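Local atomic coordinates of pseudoperoxidase (Leishmania major, PDB entry 5VIA), a protein that binds heme b with a protein ligand on each axial side of the iron and, though built like a peroxidase, is classed as a pseudoperoxidase. Residues A53-E58 with Q132-I137; C60-G65 with E166-L171; W111-N116 with R284-S289. All blocks are in the same frame, centred on the assembly; numbering follows the deposited sequence.

Contact 1: A53-E58 with Q132-I137; sequences AETVDE and QNVFSI. With HEM (protoporphyrin IX containing Fe), chain B.
Glu58 lies across the backbone of Val134 and Phe135, its CB packed against Val134 CB at 4.0 Å. CG stands anti to the backbone N (chi1 -174°) and the chain continues extended, with the carboxylate beside the Phe135 amide. There Phe135 N donates to Glu58 OE2 over 2.8 Å, a nearly straight bond (165°) that meets the oxygen on its anti side, somewhat out of the carboxylate plane. OE2 also sits at the edge of the Phe135 ring, close to its plane and 3.6 Å from CD2. Arg124 NH2 makes a salt bridge with the same oxygen, so a backbone N-H and a guanidinium both grip it, a setting that would be expected to stabilise negative charge on this buried side chain. Beside it, Thr55 CG2 makes a looser apolar touch with Val134 CG1 at 4.5 Å. In the heme peroxidase architecture the two segments are loops at one rim of the cofactor pocket: 53-58 lies in the loop between helix 33-49 and helix 67-79, and Ser136 takes the N-cap position of helix 137-142. Both reach the porphyrin, Val56 with CB 3.7 Å from heme CMA and Ile137 with CG1 3.7 Å from the vinyl carbon CAB. A water donates to both Glu58 O and Phe135 O, its oxygen 2.7 Å from Phe135 O, bridging the two backbones. Each loop is also braced internally. Thr55 OG1 accepts from Asp57 N in an ST turn, and the extended side chain of Gln132 runs alongside its own segment, where its NE2 donates to Val134 O at 2.9 Å, with that oxygen close to the amide plane of the Gln132 side chain. The Phe135 ring also packs edge-to-face with Phe51.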
loop_
_atom_site.group_PDB
_atom_site.type_symbol
_atom_site.label_atom_id
_atom_site.label_comp_id
_atom_site.label_asym_id
_atom_site.label_seq_id
_atom_site.Cartn_x
_atom_site.Cartn_y
_atom_site.Cartn_z
ATOM N N ALA A 53 1.686 -9.356 8.254
ATOM C CA ALA A 53 0.451 -9.312 9.042
ATOM C C ALA A 53 -0.383 -10.573 8.886
ATOM O O ALA A 53 -0.403 -11.192 7.819
ATOM C CB ALA A 53 -0.383 -8.080 8.689
ATOM N N GLU A 54 -1.082 -10.927 9.958
ATOM C CA GLU A 54 -2.023 -12.029 9.949
ATOM C C GLU A 54 -3.438 -11.452 9.872
ATOM O O GLU A 54 -4.352 -12.072 9.316
ATOM C CB GLU A 54 -1.838 -12.857 11.223
ATOM C CG GLU A 54 -2.331 -14.280 11.122
ATOM C CD GLU A 54 -1.852 -14.965 9.859
ATOM O OE1 GLU A 54 -0.629 -14.947 9.582
ATOM O OE2 GLU A 54 -2.708 -15.514 9.136
ATOM N N THR A 55 -3.598 -10.241 10.406
ATOM C CA THR A 55 -4.906 -9.584 10.465
ATOM C C THR A 55 -4.843 -8.115 10.015
ATOM O O THR A 55 -3.867 -7.403 10.306
ATOM C CB THR A 55 -5.495 -9.683 11.902
ATOM O OG1 THR A 55 -6.727 -8.963 11.979
ATOM C CG2 THR A 55 -4.517 -9.099 12.928
ATOM N N VAL A 56 -5.879 -7.657 9.306
ATOM C CA VAL A 56 -5.955 -6.244 8.915
ATOM C C VAL A 56 -6.177 -5.316 10.104
ATOM O O VAL A 56 -6.059 -4.089 9.976
ATOM C CB VAL A 56 -7.034 -5.973 7.822
ATOM C CG1 VAL A 56 -6.730 -6.776 6.564
ATOM C CG2 VAL A 56 -8.442 -6.286 8.343
ATOM N N ASP A 57 -6.491 -5.888 11.265
ATOM C CA ASP A 57 -6.495 -5.104 12.491
ATOM C C ASP A 57 -5.117 -4.463 12.698
ATOM O O ASP A 57 -5.006 -3.400 13.317
ATOM C CB ASP A 57 -6.877 -5.967 13.692
ATOM C CG ASP A 57 -8.383 -6.052 13.892
ATOM O OD1 ASP A 57 -9.096 -5.180 13.342
ATOM O OD2 ASP A 57 -8.849 -6.974 14.604
ATOM N N GLU A 58 -4.078 -5.095 12.158
ATOM C CA GLU A 58 -2.719 -4.534 12.226
ATOM C C GLU A 58 -2.375 -3.688 10.997
ATOM O O GLU A 58 -2.081 -2.502 11.121
ATOM C CB GLU A 58 -1.676 -5.640 12.416
ATOM C CG GLU A 58 -0.246 -5.114 12.635
ATOM C CD GLU A 58 0.745 -6.236 12.901
ATOM O OE1 GLU A 58 1.083 -6.960 11.938
ATOM O OE2 GLU A 58 1.174 -6.407 14.065
ATOM N N GLN A 132 0.646 -8.041 23.913
ATOM C CA GLN A 132 0.406 -7.237 22.723
ATOM C C GLN A 132 0.638 -8.133 21.507
ATOM O O GLN A 132 1.632 -8.861 21.447
ATOM C CB GLN A 132 1.357 -6.034 22.697
ATOM C CG GLN A 132 1.133 -5.066 21.549
ATOM C CD GLN A 132 2.209 -3.994 21.461
ATOM O OE1 GLN A 132 2.776 -3.575 22.474
ATOM N NE2 GLN A 132 2.500 -3.552 20.245
ATOM N N ASN A 133 -0.285 -8.090 20.551
ATOM C CA ASN A 133 -0.223 -8.952 19.371
ATOM C C ASN A 133 -0.050 -8.167 18.075
ATOM O O ASN A 133 0.493 -8.676 17.092
ATOM C CB ASN A 133 -1.486 -9.818 19.291
ATOM C CG ASN A 133 -2.672 -9.187 20.012
ATOM O OD1 ASN A 133 -2.628 -8.016 20.402
ATOM N ND2 ASN A 133 -3.736 -9.965 20.194
ATOM N N VAL A 134 -0.523 -6.924 18.080
ATOM C CA VAL A 134 -0.405 -6.062 16.915
ATOM C C VAL A 134 0.539 -4.894 17.179
ATOM O O VAL A 134 0.585 -4.350 18.280
ATOM C CB VAL A 134 -1.787 -5.549 16.455
ATOM C CG1 VAL A 134 -2.731 -6.730 16.247
ATOM C CG2 VAL A 134 -2.373 -4.602 17.479
ATOM N N PHE A 135 1.318 -4.532 16.172
ATOM C CA PHE A 135 2.200 -3.376 16.275
ATOM C C PHE A 135 1.438 -2.120 15.886
ATOM O O PHE A 135 0.516 -2.184 15.072
ATOM C CB PHE A 135 3.396 -3.553 15.350
ATOM C CG PHE A 135 4.414 -4.534 15.856
ATOM C CD1 PHE A 135 5.362 -4.144 16.792
ATOM C CD2 PHE A 135 4.433 -5.843 15.389
ATOM C CE1 PHE A 135 6.313 -5.039 17.252
ATOM C CE2 PHE A 135 5.375 -6.742 15.848
ATOM C CZ PHE A 135 6.326 -6.336 16.775
ATOM N N SER A 136 1.804 -0.981 16.473
ATOM C CA SER A 136 1.171 0.287 16.110
ATOM C C SER A 136 1.520 0.665 14.673
ATOM O O SER A 136 2.513 0.185 14.104
ATOM C CB SER A 136 1.600 1.400 17.060
ATOM O OG SER A 136 2.945 1.774 16.784
ATOM N N ILE A 137 0.706 1.530 14.087
ATOM C CA ILE A 137 0.945 2.016 12.732
ATOM C C ILE A 137 2.295 2.769 12.563
ATOM O O ILE A 137 3.031 2.479 11.624
ATOM C CB ILE A 137 -0.264 2.820 12.205
ATOM C CG1 ILE A 137 -1.454 1.872 11.990
ATOM C CG2 ILE A 137 0.078 3.544 10.907
ATOM C CD1 ILE A 137 -2.733 2.550 11.476
HETATM C CHA HEM B . -6.135 -1.915 1.556
HETATM C CHB HEM B . -5.482 -1.285 6.345
HETATM C CHC HEM B . -1.036 0.397 5.355
HETATM C CHD HEM B . -1.995 0.452 0.574
HETATM C C1A HEM B . -6.287 -1.953 2.921
HETATM C C2A HEM B . -7.379 -2.612 3.602
HETATM C C3A HEM B . -7.209 -2.453 4.911
HETATM C C4A HEM B . -5.994 -1.670 5.121
HETATM C CMA HEM B . -8.133 -2.990 6.019
HETATM C CAA HEM B . -8.508 -3.409 2.912
HETATM C CBA HEM B . -7.832 -4.736 2.518
HETATM C CGA HEM B . -8.765 -5.689 1.805
HETATM O O1A HEM B . -9.779 -6.105 2.419
HETATM O O2A HEM B . -8.475 -6.061 0.634
HETATM C C1B HEM B . -4.205 -0.793 6.525
HETATM C C2B HEM B . -3.565 -0.465 7.778
HETATM C C3B HEM B . -2.325 -0.018 7.527
HETATM C C4B HEM B . -2.147 -0.005 6.076
HETATM C CMB HEM B . -4.207 -0.647 9.161
HETATM C CAB HEM B . -1.335 0.426 8.633
HETATM C CBB HEM B . -0.008 0.354 8.473
HETATM C C1C HEM B . -0.900 0.571 3.989
HETATM C C2C HEM B . 0.269 1.119 3.287
HETATM C C3C HEM B . -0.011 1.124 1.955
HETATM C C4C HEM B . -1.354 0.589 1.787
HETATM C CMC HEM B . 1.572 1.574 4.002
HETATM C CAC HEM B . 0.808 1.549 0.715
HETATM C CBC HEM B . 2.103 1.891 0.770
HETATM C C1D HEM B . -3.208 -0.163 0.382
HETATM C C2D HEM B . -3.870 -0.324 -0.897
HETATM C C3D HEM B . -5.167 -1.061 -0.591
HETATM C C4D HEM B . -5.155 -1.271 0.843
HETATM C CMD HEM B . -3.370 0.149 -2.279
HETATM C CAD HEM B . -6.246 -1.512 -1.610
HETATM C CBD HEM B . -5.788 -2.898 -2.083
HETATM C CGD HEM B . -6.764 -3.505 -3.063
HETATM O O1D HEM B . -6.623 -4.723 -3.380
HETATM O O2D HEM B . -7.677 -2.769 -3.515
HETATM N NA HEM B . -5.458 -1.377 3.878
HETATM N NB HEM B . -3.322 -0.493 5.510
HETATM N NC HEM B . -1.873 0.261 3.033
HETATM N ND HEM B . -3.999 -0.719 1.385
HETATM FE FE HEM B . -3.665 -0.644 3.472
HETATM O O HOH W 1 -1.460 -1.043 13.632
#

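Contact 2: C60-G65 with E166-L171. With HEM (protoporphyrin IX containing Fe), chain B.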
loop_
_atom_site.group_PDB
_atom_site.type_symbol
_atom_site.label_atom_id
_atom_site.label_comp_id
_atom_site.label_asym_id
_atom_site.label_seq_id
_atom_site.Cartn_x
_atom_site.Cartn_y
_atom_site.Cartn_z
ATOM N N CYS A 60 -2.587 -4.028 6.200
ATOM C CA CYS A 60 -2.938 -4.875 5.067
ATOM C C CYS A 60 -1.740 -5.653 4.519
ATOM O O CYS A 60 -1.799 -6.189 3.408
ATOM C CB CYS A 60 -3.593 -4.061 3.950
ATOM S SG CYS A 60 -2.491 -2.819 3.249
ATOM N N ALA A 61 -0.672 -5.756 5.311
ATOM C CA ALA A 61 0.478 -6.562 4.921
ATOM C C ALA A 61 0.196 -8.050 5.063
ATOM O O ALA A 61 1.066 -8.816 5.488
ATOM C CB ALA A 61 1.722 -6.170 5.763
ATOM N N VAL A 62 -1.019 -8.473 4.727
ATOM C CA VAL A 62 -1.338 -9.890 4.766
ATOM C C VAL A 62 -1.013 -10.495 3.410
ATOM O O VAL A 62 -0.953 -9.786 2.408
ATOM C CB VAL A 62 -2.820 -10.166 5.171
ATOM C CG1 VAL A 62 -3.135 -9.561 6.542
ATOM C CG2 VAL A 62 -3.793 -9.655 4.118
ATOM N N VAL A 63 -0.796 -11.800 3.376
ATOM C CA VAL A 63 -0.387 -12.465 2.150
ATOM C C VAL A 63 -1.606 -12.824 1.301
ATOM O O VAL A 63 -1.478 -13.244 0.140
ATOM C CB VAL A 63 0.413 -13.734 2.468
ATOM C CG1 VAL A 63 -0.502 -14.829 2.985
ATOM C CG2 VAL A 63 1.146 -14.211 1.248
ATOM N N ARG A 64 -2.790 -12.644 1.881
ATOM C CA ARG A 64 -4.029 -13.071 1.233
ATOM C C ARG A 64 -4.479 -12.095 0.149
ATOM O O ARG A 64 -4.150 -10.911 0.184
ATOM C CB ARG A 64 -5.139 -13.265 2.274
ATOM C CG ARG A 64 -4.799 -14.263 3.397
ATOM C CD ARG A 64 -5.992 -14.513 4.348
ATOM N NE ARG A 64 -6.461 -13.270 4.974
ATOM C CZ ARG A 64 -6.057 -12.821 6.164
ATOM N NH1 ARG A 64 -5.179 -13.510 6.883
ATOM N NH2 ARG A 64 -6.537 -11.681 6.647
ATOM N N GLY A 65 -5.214 -12.610 -0.833
ATOM C CA GLY A 65 -5.763 -11.784 -1.890
ATOM C C GLY A 65 -4.761 -11.249 -2.895
ATOM O O GLY A 65 -4.958 -10.167 -3.446
ATOM N N GLU A 166 -13.264 -10.070 0.633
ATOM C CA GLU A 166 -13.772 -11.039 1.606
ATOM C C GLU A 166 -12.685 -11.982 2.142
ATOM O O GLU A 166 -12.766 -12.434 3.283
ATOM C CB GLU A 166 -14.955 -11.821 1.026
ATOM C CG GLU A 166 -16.308 -11.505 1.707
ATOM C CD GLU A 166 -17.486 -11.603 0.768
ATOM O OE1 GLU A 166 -17.257 -11.846 -0.436
ATOM O OE2 GLU A 166 -18.649 -11.446 1.224
ATOM N N ASN A 167 -11.658 -12.256 1.336
ATOM C CA ASN A 167 -10.569 -13.137 1.779
ATOM C C ASN A 167 -9.386 -12.410 2.414
ATOM O O ASN A 167 -8.383 -13.042 2.773
ATOM C CB ASN A 167 -10.101 -14.067 0.644
ATOM C CG ASN A 167 -9.569 -13.313 -0.560
ATOM O OD1 ASN A 167 -9.702 -12.097 -0.653
ATOM N ND2 ASN A 167 -8.982 -14.042 -1.505
ATOM N N VAL A 168 -9.511 -11.089 2.555
ATOM C CA VAL A 168 -8.489 -10.265 3.193
ATOM C C VAL A 168 -9.025 -9.668 4.498
ATOM O O VAL A 168 -8.600 -10.055 5.588
ATOM C CB VAL A 168 -8.025 -9.151 2.246
ATOM C CG1 VAL A 168 -6.919 -8.290 2.896
ATOM C CG2 VAL A 168 -7.547 -9.753 0.934
ATOM N N SER A 169 -9.968 -8.737 4.392
ATOM C CA SER A 169 -10.571 -8.130 5.577
ATOM C C SER A 169 -11.789 -8.894 6.071
ATOM O O SER A 169 -12.168 -8.785 7.233
ATOM C CB SER A 169 -10.964 -6.681 5.296
ATOM O OG SER A 169 -9.822 -5.937 4.939
ATOM N N GLY A 170 -12.420 -9.646 5.177
ATOM C CA GLY A 170 -13.593 -10.418 5.540
ATOM C C GLY A 170 -14.895 -9.790 5.076
ATOM O O GLY A 170 -15.980 -10.286 5.408
ATOM N N LEU A 171 -14.791 -8.691 4.330
ATOM C CA LEU A 171 -15.979 -8.028 3.787
ATOM C C LEU A 171 -15.703 -7.475 2.388
ATOM O O LEU A 171 -14.553 -7.270 2.001
ATOM C CB LEU A 171 -16.451 -6.909 4.719
ATOM C CG LEU A 171 -15.364 -5.842 4.905
ATOM C CD1 LEU A 171 -15.832 -4.474 4.468
ATOM C CD2 LEU A 171 -14.881 -5.780 6.337
HETATM C CHA HEM B . -6.135 -1.915 1.556
HETATM C CHB HEM B . -5.482 -1.285 6.345
HETATM C CHC HEM B . -1.036 0.397 5.355
HETATM C CHD HEM B . -1.995 0.452 0.574
HETATM C C1A HEM B . -6.287 -1.953 2.921
HETATM C C2A HEM B . -7.379 -2.612 3.602
HETATM C C3A HEM B . -7.209 -2.453 4.911
HETATM C C4A HEM B . -5.994 -1.670 5.121
HETATM C CMA HEM B . -8.133 -2.990 6.019
HETATM C CAA HEM B . -8.508 -3.409 2.912
HETATM C CBA HEM B . -7.832 -4.736 2.518
HETATM C CGA HEM B . -8.765 -5.689 1.805
HETATM O O1A HEM B . -9.779 -6.105 2.419
HETATM O O2A HEM B . -8.475 -6.061 0.634
HETATM C C1B HEM B . -4.205 -0.793 6.525
HETATM C C2B HEM B . -3.565 -0.465 7.778
HETATM C C3B HEM B . -2.325 -0.018 7.527
HETATM C C4B HEM B . -2.147 -0.005 6.076
HETATM C CMB HEM B . -4.207 -0.647 9.161
HETATM C CAB HEM B . -1.335 0.426 8.633
HETATM C CBB HEM B . -0.008 0.354 8.473
HETATM C C1C HEM B . -0.900 0.571 3.989
HETATM C C2C HEM B . 0.269 1.119 3.287
HETATM C C3C HEM B . -0.011 1.124 1.955
HETATM C C4C HEM B . -1.354 0.589 1.787
HETATM C CMC HEM B . 1.572 1.574 4.002
HETATM C CAC HEM B . 0.808 1.549 0.715
HETATM C CBC HEM B . 2.103 1.891 0.770
HETATM C C1D HEM B . -3.208 -0.163 0.382
HETATM C C2D HEM B . -3.870 -0.324 -0.897
HETATM C C3D HEM B . -5.167 -1.061 -0.591
HETATM C C4D HEM B . -5.155 -1.271 0.843
HETATM C CMD HEM B . -3.370 0.149 -2.279
HETATM C CAD HEM B . -6.246 -1.512 -1.610
HETATM C CBD HEM B . -5.788 -2.898 -2.083
HETATM C CGD HEM B . -6.764 -3.505 -3.063
HETATM O O1D HEM B . -6.623 -4.723 -3.380
HETATM O O2D HEM B . -7.677 -2.769 -3.515
HETATM N NA HEM B . -5.458 -1.377 3.878
HETATM N NB HEM B . -3.322 -0.493 5.510
HETATM N NC HEM B . -1.873 0.261 3.033
HETATM N ND HEM B . -3.999 -0.719 1.385
HETATM FE FE HEM B . -3.665 -0.644 3.472
#
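Arg64 turns an edge of its guanidinium to the backbone of Asn167 and Val168, while Val62 CB lies over one face, offset toward the rim. Both acceptors are nearly in the guanidinium plane. NE donates to Asn167 O at 2.9 Å through a bent bond (135°), and NH2 donates to Val168 O at 2.8 Å, straighter (165°) and on a lone pair of the carbonyl. The chain bends at chi3 (-58°), and two successive carbonyls hold the flat group against rotation; NH1 goes instead to Glu54 O. Deeper in, Val62 CG2 meets Val168 CG1 at 3.6 Å, the two side chains crossing obliquely. That same CG1 packs on the heme propionate, 3.4 Å from CGA, and next to it Ser169 OG donates a short bond of 2.5 Å to O1A. The other segment reaches the cofactor through Cys60, whose SG binds the iron at 2.5 Å, with His159 as the second axial ligand. Gly65 CA rests against Val168 CG2. The loop 60-65 leads into helix 67-79, and Arg39 of helix 33-49 donates to the carbonyls of Cys60, Val62 and Arg64; segment 166-171 belongs to the loop between helices 149-155 and 186-194.

Contact 3: W111-N116 with R284-S289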
loop_
_atom_site.group_PDB
_atom_site.type_symbol
_atom_site.label_atom_id
_atom_site.label_comp_id
_atom_site.label_asym_id
_atom_site.label_seq_id
_atom_site.Cartn_x
_atom_site.Cartn_y
_atom_site.Cartn_z
ATOM N N TRP A 111 13.941 5.747 -9.662
ATOM C CA TRP A 111 13.913 4.298 -9.453
ATOM C C TRP A 111 15.300 3.687 -9.629
ATOM O O TRP A 111 16.022 4.003 -10.583
ATOM C CB TRP A 111 12.928 3.633 -10.423
ATOM C CG TRP A 111 12.741 2.164 -10.163
ATOM C CD1 TRP A 111 12.001 1.593 -9.164
ATOM C CD2 TRP A 111 13.306 1.082 -10.913
ATOM N NE1 TRP A 111 12.069 0.219 -9.252
ATOM C CE2 TRP A 111 12.866 -0.117 -10.316
ATOM C CE3 TRP A 111 14.145 1.013 -12.030
ATOM C CZ2 TRP A 111 13.236 -1.373 -10.804
ATOM C CZ3 TRP A 111 14.505 -0.232 -12.514
ATOM C CH2 TRP A 111 14.055 -1.409 -11.899
ATOM N N ARG A 112 15.677 2.835 -8.687
ATOM C CA ARG A 112 16.932 2.111 -8.770
ATOM C C ARG A 112 16.675 0.629 -8.981
ATOM O O ARG A 112 15.584 0.125 -8.691
ATOM C CB ARG A 112 17.760 2.329 -7.502
ATOM C CG ARG A 112 18.354 3.729 -7.402
ATOM C CD ARG A 112 18.958 3.958 -6.034
ATOM N NE ARG A 112 19.578 5.276 -5.949
ATOM C CZ ARG A 112 20.218 5.732 -4.875
ATOM N NH1 ARG A 112 20.321 4.980 -3.790
ATOM N NH2 ARG A 112 20.752 6.942 -4.889
ATOM N N TRP A 113 17.688 -0.067 -9.483
ATOM C CA TRP A 113 17.529 -1.465 -9.847
ATOM C C TRP A 113 18.531 -2.354 -9.120
ATOM O O TRP A 113 19.423 -1.866 -8.426
ATOM C CB TRP A 113 17.637 -1.636 -11.371
ATOM C CG TRP A 113 18.986 -1.323 -11.964
ATOM C CD1 TRP A 113 19.519 -0.085 -12.199
ATOM C CD2 TRP A 113 19.953 -2.270 -12.439
ATOM N NE1 TRP A 113 20.767 -0.206 -12.768
ATOM C CE2 TRP A 113 21.054 -1.536 -12.928
ATOM C CE3 TRP A 113 19.995 -3.667 -12.497
ATOM C CZ2 TRP A 113 22.188 -2.155 -13.464
ATOM C CZ3 TRP A 113 21.124 -4.282 -13.032
ATOM C CH2 TRP A 113 22.204 -3.525 -13.505
ATOM N N GLY A 114 18.379 -3.662 -9.277
ATOM C CA GLY A 114 19.303 -4.601 -8.670
ATOM C C GLY A 114 18.789 -5.233 -7.391
ATOM O O GLY A 114 19.579 -5.811 -6.634
ATOM N N ARG A 115 17.486 -5.116 -7.130
ATOM C CA ARG A 115 16.884 -5.797 -5.983
ATOM C C ARG A 115 17.133 -7.292 -6.119
ATOM O O ARG A 115 16.748 -7.898 -7.125
ATOM C CB ARG A 115 15.375 -5.535 -5.904
ATOM C CG ARG A 115 14.993 -4.137 -5.442
ATOM C CD ARG A 115 13.503 -3.836 -5.688
ATOM N NE ARG A 115 13.233 -2.429 -5.395
ATOM C CZ ARG A 115 13.540 -1.430 -6.222
ATOM N NH1 ARG A 115 14.098 -1.689 -7.401
ATOM N NH2 ARG A 115 13.294 -0.176 -5.877
ATOM N N ASN A 116 17.810 -7.870 -5.127
ATOM C CA ASN A 116 18.114 -9.296 -5.126
ATOM C C ASN A 116 16.879 -10.122 -4.824
ATOM O O ASN A 116 16.204 -9.892 -3.818
ATOM C CB ASN A 116 19.183 -9.623 -4.072
ATOM C CG ASN A 116 20.592 -9.291 -4.535
ATOM O OD1 ASN A 116 21.272 -8.454 -3.937
ATOM N ND2 ASN A 116 21.045 -9.962 -5.591
ATOM N N ARG A 284 22.840 -2.562 -1.965
ATOM C CA ARG A 284 23.573 -2.344 -3.207
ATOM C C ARG A 284 22.635 -2.150 -4.399
ATOM O O ARG A 284 22.831 -2.742 -5.458
ATOM C CB ARG A 284 24.576 -3.482 -3.459
ATOM C CG ARG A 284 25.756 -3.500 -2.467
ATOM C CD ARG A 284 26.664 -4.727 -2.634
ATOM N NE ARG A 284 26.012 -5.943 -2.154
ATOM C CZ ARG A 284 25.993 -6.335 -0.879
ATOM N NH1 ARG A 284 26.593 -5.607 0.056
ATOM N NH2 ARG A 284 25.362 -7.455 -0.536
ATOM N N LEU A 285 21.611 -1.322 -4.206
ATOM C CA LEU A 285 20.763 -0.898 -5.314
ATOM C C LEU A 285 21.555 0.028 -6.231
ATOM O O LEU A 285 22.404 0.798 -5.774
ATOM C CB LEU A 285 19.493 -0.215 -4.808
ATOM C CG LEU A 285 18.509 -1.136 -4.081
ATOM C CD1 LEU A 285 17.182 -0.448 -3.831
ATOM C CD2 LEU A 285 18.298 -2.427 -4.852
ATOM N N ARG A 286 21.295 -0.062 -7.530
ATOM C CA ARG A 286 22.108 0.658 -8.495
ATOM C C ARG A 286 21.342 1.789 -9.168
ATOM O O ARG A 286 20.186 1.616 -9.563
ATOM C CB ARG A 286 22.668 -0.311 -9.535
ATOM C CG ARG A 286 23.475 -1.454 -8.929
ATOM C CD ARG A 286 24.330 -2.144 -9.977
ATOM N NE ARG A 286 24.559 -3.556 -9.671
ATOM C CZ ARG A 286 23.630 -4.502 -9.794
ATOM N NH1 ARG A 286 22.407 -4.182 -10.198
ATOM N NH2 ARG A 286 23.916 -5.766 -9.507
ATOM N N PRO A 287 21.979 2.966 -9.272
ATOM C CA PRO A 287 21.380 4.081 -10.009
ATOM C C PRO A 287 21.089 3.677 -11.447
ATOM O O PRO A 287 21.903 3.001 -12.073
ATOM C CB PRO A 287 22.468 5.152 -9.953
ATOM C CG PRO A 287 23.173 4.875 -8.655
ATOM C CD PRO A 287 23.209 3.368 -8.566
ATOM N N TYR A 288 19.923 4.067 -11.948
ATOM C CA TYR A 288 19.461 3.637 -13.260
ATOM C C TYR A 288 20.192 4.373 -14.378
ATOM O O TYR A 288 20.561 5.542 -14.240
ATOM C CB TYR A 288 17.951 3.861 -13.374
ATOM C CG TYR A 288 17.319 3.415 -14.676
ATOM C CD1 TYR A 288 16.848 2.118 -14.835
ATOM C CD2 TYR A 288 17.166 4.303 -15.735
ATOM C CE1 TYR A 288 16.261 1.712 -16.009
ATOM C CE2 TYR A 288 16.576 3.902 -16.919
ATOM C CZ TYR A 288 16.128 2.609 -17.049
ATOM O OH TYR A 288 15.537 2.210 -18.224
ATOM N N SER A 289 20.405 3.665 -15.479
ATOM C CA SER A 289 20.983 4.238 -16.682
ATOM C C SER A 289 20.151 3.691 -17.827
ATOM O O SER A 289 19.735 2.532 -17.785
ATOM C CB SER A 289 22.441 3.794 -16.828
ATOM O OG SER A 289 23.137 4.583 -17.776
HETATM O O HOH W 2 18.143 5.738 -10.419
#
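Trp113 and Arg286 form the hydrogen-bonded pair of a short, two-stranded antiparallel sheet that brings the C-terminal tail against segment 111-116. Trp113 N donates to Arg286 O at 3.0 Å, and Arg286 N returns a bond of 2.7 Å to Trp113 O, both nearly straight. Beyond the strands a water joins the two segments, donating to Trp111 O and accepting from Tyr288 N at 2.9 Å. The indole NE1 of Trp113 makes a long, weak bond to Pro287 O. Arg112 O is taken by Arg115 NH1 at 2.7 Å, and the same nitrogen forms a salt bridge with Asp87, whose other carboxylate oxygen accepts from Gly114 N. Other polar groups turn to the surrounding fold: Trp111 NE1 pairs with Ser90 OG of helix 85-99, Arg115 NE with Ile278 O, and Tyr288 OH with the backbone N of Arg16. Leu285 packs its CD2 3.8 Å from Arg115 CG and also touches Glu279 of helix 263-279. Arg286 runs extended over the Trp113 indole: its CB makes a CH-pi contact with the five-membered ring, and its guanidinium, tilted 42° to the indole, forms a cation-pi contact with the six-membered ring. Its NH1 stands 3.1 Å from Trp113 CZ3.

Contacts 1 and 2 are neighbours around one heme, their centres 13 Å apart, and they touch directly. Ala53 N lies 2.9 Å from Ala61 O and Glu54 O equally far from Arg64 NH1, both probable hydrogen bonds, so the part of the loop carrying the iron ligand Cys60 is tied back to its own earlier residues. Val56 CG1 also packs 3.6 Å from Ser169 OG, at the propionate side of the pocket. Contact 3 stands apart: its centre is 31 Å from each of the others, with nearest atoms about 19 Å from contact 1 and about 16 Å from contact 2, which lies across the chain's centre. The Arg115 side chain remains about 13 Å from the heme.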